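Local coordinates for protein leucine aminopeptidase 1 (Caenorhabditis elegans, PDB 2HC9) that removes N-terminal amino acids, preferably leucine, from peptides as a two-zinc M17 aminopeptidase and probably serves as a digestive enzyme, at residues A[412-417]-A[434-439]; A[419-424]-A[441-446]. The protein carries 1 engineered substitution. All blocks are in the same frame, centred on the assembly; numbering follows the deposited sequence.

Contact 1. Residues A[412-417]-A[434-439]; sequences GDLKSS and SAVAGL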
loop_
_atom_site.group_PDB
_atom_site.type_symbol
_atom_site.label_atom_id
_atom_site.label_comp_id
_atom_site.label_asym_id
_atom_site.label_seq_id
_atom_site.Cartn_x
_atom_site.Cartn_y
_atom_site.Cartn_z
ATOM N N GLY A 412 -6.072 24.445 -16.581
ATOM C CA GLY A 412 -7.040 23.402 -16.909
ATOM C C GLY A 412 -6.942 22.160 -16.024
ATOM O O GLY A 412 -7.912 21.401 -15.906
ATOM N N ASP A 413 -5.788 21.947 -15.389
ATOM C CA ASP A 413 -5.672 20.909 -14.347
ATOM C C ASP A 413 -6.707 21.090 -13.204
ATOM O O ASP A 413 -7.054 20.116 -12.520
ATOM C CB ASP A 413 -4.254 20.887 -13.762
ATOM C CG ASP A 413 -3.203 20.406 -14.763
ATOM O OD1 ASP A 413 -3.563 19.772 -15.803
ATOM O OD2 ASP A 413 -2.004 20.648 -14.488
ATOM N N LEU A 414 -7.196 22.314 -13.011
ATOM C CA LEU A 414 -8.137 22.601 -11.924
ATOM C C LEU A 414 -9.555 22.797 -12.424
ATOM O O LEU A 414 -10.378 23.373 -11.733
ATOM C CB LEU A 414 -7.678 23.848 -11.141
ATOM C CG LEU A 414 -6.298 23.677 -10.513
ATOM C CD1 LEU A 414 -5.834 24.987 -9.861
ATOM C CD2 LEU A 414 -6.336 22.544 -9.491
ATOM N N LYS A 415 -9.849 22.313 -13.627
ATOM C CA LYS A 415 -11.208 22.460 -14.170
ATOM C C LYS A 415 -12.257 21.787 -13.260
ATOM O O LYS A 415 -12.007 20.706 -12.684
ATOM C CB LYS A 415 -11.255 21.872 -15.589
ATOM C CG LYS A 415 -12.586 22.032 -16.297
ATOM C CD LYS A 415 -12.481 21.608 -17.768
ATOM C CE LYS A 415 -13.331 22.538 -18.659
ATOM N NZ LYS A 415 -13.590 21.977 -20.026
ATOM N N SER A 416 -13.413 22.441 -13.121
ATOM C CA SER A 416 -14.546 21.900 -12.362
ATOM C C SER A 416 -15.780 22.013 -13.231
ATOM O O SER A 416 -15.961 23.004 -13.963
ATOM C CB SER A 416 -14.782 22.705 -11.074
ATOM O OG SER A 416 -16.014 22.333 -10.436
ATOM N N SER A 417 -16.631 20.990 -13.156
ATOM C CA SER A 417 -17.913 21.059 -13.863
ATOM C C SER A 417 -18.912 21.978 -13.197
ATOM O O SER A 417 -19.812 22.479 -13.833
ATOM C CB SER A 417 -18.535 19.667 -13.987
ATOM O OG SER A 417 -17.713 18.846 -14.803
ATOM N N SER A 434 3.370 21.588 -7.912
ATOM C CA SER A 434 3.657 22.823 -7.150
ATOM C C SER A 434 3.240 24.094 -7.886
ATOM O O SER A 434 2.847 25.085 -7.258
ATOM C CB SER A 434 5.128 22.908 -6.749
ATOM O OG SER A 434 5.481 21.740 -6.021
ATOM N N ALA A 435 3.311 24.060 -9.216
ATOM C CA ALA A 435 2.911 25.196 -10.040
ATOM C C ALA A 435 1.391 25.296 -10.054
ATOM O O ALA A 435 0.825 26.384 -9.911
ATOM C CB ALA A 435 3.443 25.002 -11.478
ATOM N N VAL A 436 0.731 24.148 -10.198
ATOM C CA VAL A 436 -0.726 24.106 -10.209
ATOM C C VAL A 436 -1.283 24.632 -8.875
ATOM O O VAL A 436 -2.245 25.414 -8.850
ATOM C CB VAL A 436 -1.238 22.659 -10.536
ATOM C CG1 VAL A 436 -2.757 22.565 -10.352
ATOM C CG2 VAL A 436 -0.864 22.319 -11.978
ATOM N N ALA A 437 -0.628 24.244 -7.778
ATOM C CA ALA A 437 -0.997 24.736 -6.453
ATOM C C ALA A 437 -0.908 26.264 -6.416
ATOM O O ALA A 437 -1.797 26.929 -5.899
ATOM C CB ALA A 437 -0.050 24.113 -5.380
ATOM N N GLY A 438 0.160 26.830 -6.966
ATOM C CA GLY A 438 0.272 28.291 -7.010
ATOM C C GLY A 438 -0.771 28.948 -7.897
ATOM O O GLY A 438 -1.261 30.036 -7.594
ATOM N N LEU A 439 -1.136 28.275 -8.995
ATOM C CA LEU A 439 -2.128 28.826 -9.935
ATOM C C LEU A 439 -3.514 28.894 -9.322
ATOM O O LEU A 439 -4.304 29.754 -9.698
ATOM C CB LEU A 439 -2.177 27.990 -11.230
ATOM C CG LEU A 439 -0.938 28.124 -12.132
ATOM C CD1 LEU A 439 -1.072 27.108 -13.303
ATOM C CD2 LEU A 439 -0.802 29.556 -12.639
#
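In the M17 catalytic domain, the turn that follows helix 407-410 sets Asp413 and Leu414 against a single residue of helix 433-442, Val436. The backbones stay well apart, with 7.2 Å between Asp413 CA and Val436 CA, so it is side chains that reach across from the loop. Val436 divides its two methyls between the two partners. Its CG1 lies anti to the backbone N (chi1 172°) and points at Leu414, which leaves CG2 for Asp413. Leu414 meets that CG1 with its branch point and both methyls, the nearest methyl being CD2 at 3.7 Å from Val436 CG1, and the two side chains slide past each other in opposite directions. Leu414 CD1 also reaches the helix backbone, 3.8 Å from Val436 O.

Asp413 crosses the valine at about a right angle, and its OD2 comes within 3.2 Å of Val436 CG2, a close approach of oxygen to methyl. The carboxylate is busy with other partners: OD1 accepts from Asp430 N and OD2 from Gly431 N, so the group bonds two successive amides of the chain just ahead of the helix. Those two N-H groups probably steady its negative charge and hold its rotation. A backbone bond from Lys415 N to Gly412 O, 3.1 Å, closes the turn that presents both side chains. Further round the helix, Ala437, whose CB is directed away from this contact, touches Leu363, and Ser434 OG bonds Thr364 OG1. The loop after helix 407-410 thus packs on helix 433-442 of the M17 catalytic domain, next to the bicarbonate pocket that Leu363 and Thr364 help to line.

Contact 2. Residues A[419-424]-A[441-446]; sequences ADMKNS and IGAHIG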
loop_
_atom_site.group_PDB
_atom_site.type_symbol
_atom_site.label_atom_id
_atom_site.label_comp_id
_atom_site.label_asym_id
_atom_site.label_seq_id
_atom_site.Cartn_x
_atom_site.Cartn_y
_atom_site.Cartn_z
ATOM N N ALA A 419 -18.118 24.282 -10.288
ATOM C CA ALA A 419 -17.651 25.516 -9.669
ATOM C C ALA A 419 -16.676 26.174 -10.611
ATOM O O ALA A 419 -16.343 25.627 -11.657
ATOM C CB ALA A 419 -16.974 25.231 -8.322
ATOM N N ASP A 420 -16.213 27.364 -10.247
ATOM C CA ASP A 420 -15.279 28.072 -11.106
ATOM C C ASP A 420 -13.963 27.316 -11.254
ATOM O O ASP A 420 -13.315 27.398 -12.289
ATOM C CB ASP A 420 -15.018 29.476 -10.556
ATOM C CG ASP A 420 -16.223 30.380 -10.691
ATOM O OD1 ASP A 420 -17.045 30.172 -11.620
ATOM O OD2 ASP A 420 -16.331 31.323 -9.878
ATOM N N MET A 421 -13.602 26.540 -10.238
ATOM C CA MET A 421 -12.396 25.698 -10.312
ATOM C C MET A 421 -12.429 24.722 -9.147
ATOM O O MET A 421 -13.196 24.904 -8.186
ATOM C CB MET A 421 -11.122 26.554 -10.207
ATOM C CG MET A 421 -10.989 27.255 -8.847
ATOM S SD MET A 421 -9.971 28.746 -8.924
ATOM C CE MET A 421 -11.243 29.854 -9.516
ATOM N N LYS A 422 -11.600 23.692 -9.236
ATOM C CA LYS A 422 -11.306 22.831 -8.078
ATOM C C LYS A 422 -10.034 23.376 -7.426
ATOM O O LYS A 422 -9.287 24.090 -8.072
ATOM C CB LYS A 422 -11.029 21.403 -8.558
ATOM C CG LYS A 422 -12.215 20.677 -9.183
ATOM C CD LYS A 422 -11.911 19.182 -9.360
ATOM C CE LYS A 422 -13.134 18.461 -9.945
ATOM N NZ LYS A 422 -12.873 17.003 -10.180
ATOM N N ASN A 423 -9.769 23.010 -6.177
ATOM C CA ASN A 423 -8.508 23.408 -5.539
ATOM C C ASN A 423 -7.304 22.499 -5.836
ATOM O O ASN A 423 -6.170 22.895 -5.629
ATOM C CB ASN A 423 -8.697 23.671 -4.023
ATOM C CG ASN A 423 -8.820 22.388 -3.188
ATOM O OD1 ASN A 423 -9.436 21.415 -3.604
ATOM N ND2 ASN A 423 -8.279 22.413 -1.973
ATOM N N SER A 424 -7.542 21.290 -6.337
ATOM C CA SER A 424 -6.422 20.413 -6.669
ATOM C C SER A 424 -6.822 19.434 -7.751
ATOM O O SER A 424 -7.973 19.419 -8.202
ATOM C CB SER A 424 -5.875 19.683 -5.428
ATOM O OG SER A 424 -6.620 18.542 -5.149
ATOM N N ILE A 441 -4.041 29.842 -6.287
ATOM C CA ILE A 441 -3.948 31.154 -5.623
ATOM C C ILE A 441 -4.122 32.282 -6.649
ATOM O O ILE A 441 -4.986 33.175 -6.490
ATOM C CB ILE A 441 -2.574 31.319 -4.908
ATOM C CG1 ILE A 441 -2.392 30.253 -3.812
ATOM C CG2 ILE A 441 -2.457 32.725 -4.304
ATOM C CD1 ILE A 441 -0.935 30.097 -3.344
ATOM N N GLY A 442 -3.319 32.243 -7.703
ATOM C CA GLY A 442 -3.331 33.330 -8.695
ATOM C C GLY A 442 -4.621 33.466 -9.480
ATOM O O GLY A 442 -4.929 34.541 -9.988
ATOM N N ALA A 443 -5.390 32.386 -9.577
ATOM C CA ALA A 443 -6.665 32.419 -10.301
ATOM C C ALA A 443 -7.657 33.434 -9.711
ATOM O O ALA A 443 -8.636 33.797 -10.351
ATOM C CB ALA A 443 -7.298 30.997 -10.336
ATOM N N HIS A 444 -7.407 33.878 -8.483
ATOM C CA HIS A 444 -8.305 34.811 -7.806
ATOM C C HIS A 444 -7.854 36.264 -7.934
ATOM O O HIS A 444 -8.575 37.185 -7.511
ATOM C CB HIS A 444 -8.472 34.375 -6.341
ATOM C CG HIS A 444 -9.170 33.050 -6.239
ATOM N ND1 HIS A 444 -10.543 32.941 -6.254
ATOM C CD2 HIS A 444 -8.691 31.787 -6.338
ATOM C CE1 HIS A 444 -10.881 31.663 -6.286
ATOM N NE2 HIS A 444 -9.775 30.939 -6.342
ATOM N N ILE A 445 -6.693 36.457 -8.564
ATOM C CA ILE A 445 -6.227 37.792 -8.982
ATOM C C ILE A 445 -5.763 37.849 -10.455
ATOM O O ILE A 445 -4.797 38.536 -10.780
ATOM C CB ILE A 445 -5.111 38.320 -8.021
ATOM C CG1 ILE A 445 -3.942 37.315 -7.904
ATOM C CG2 ILE A 445 -5.698 38.654 -6.621
ATOM C CD1 ILE A 445 -2.592 38.030 -7.593
ATOM N N GLY A 446 -6.450 37.121 -11.343
ATOM C CA GLY A 446 -6.141 37.165 -12.773
ATOM C C GLY A 446 -4.707 36.795 -13.067
ATOM O O GLY A 446 -4.094 37.323 -14.002
#
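The sulfur of Met421 sits where Ala443 and His444 come together. Met421 SD lies 3.4 Å from His444 NE2 and 3.8 Å from Ala443 CB. It approaches the imidazole at a slant, 4.2 Å from SD to the centroid of the His444 ring and 54° off the ring normal, an oblique sulfur-aromatic contact. The chain bends at its last torsion (chi3 82°), which brings the methyl above the ring plane near its NE2-CE1 side, with Met421 CE 3.7 Å from His444 CE1. NE2, buried here, has no hydrogen-bonding partner in the model; ND1 is bonded to Ser324 OG.

Ile441 O lies in the ring plane at its edge, and a type I turn from Gly442 to Ile445 follows on from helix 433-442 and carries the histidine, tied by Ile445 N to Gly442 O at 3.0 Å. With His444 cut back to an alanine, the Met421 sulfur is likely to lose the imidazole it leans on and turn more easily, and Ser324 OG to lose its ND1 partner.

Met421 belongs to a short, weakly bonded strand at the border of a three-stranded sheet, paired in parallel with 327-329 through Glu329. Val328 of that strand touches both Met421 and His444, while Ala342 of helix 337-350 also touches the His444 side chain. One residue before Met421, Asp420 OD2 bonds Thr327 N of the neighbouring strand and Thr138 OG1 of the second subunit.

Overall arrangement
Contacts 1 and 2 have centres about 7 Å apart and share helix 433-442, contact 1 on its body and contact 2 where the chain runs on from it. Their segments alternate along the chain, and the loop sides touch: Leu414 O is 2.8 Å from Lys422 N, a probable hydrogen bond, and Leu414 CD2 packs 3.5 Å from Ser424 CA. Arg338, a predicted active-site residue lining the bicarbonate pocket, lies nearby. The side chain of Leu414 is about 5 Å from that of Arg338, and the side chain of His444 about 8 Å from it. In segment 419-424, Asn423 O accepts from Arg338 NH1. Lys137 NZ of the second subunit bonds Ser416 O and Ala419 O.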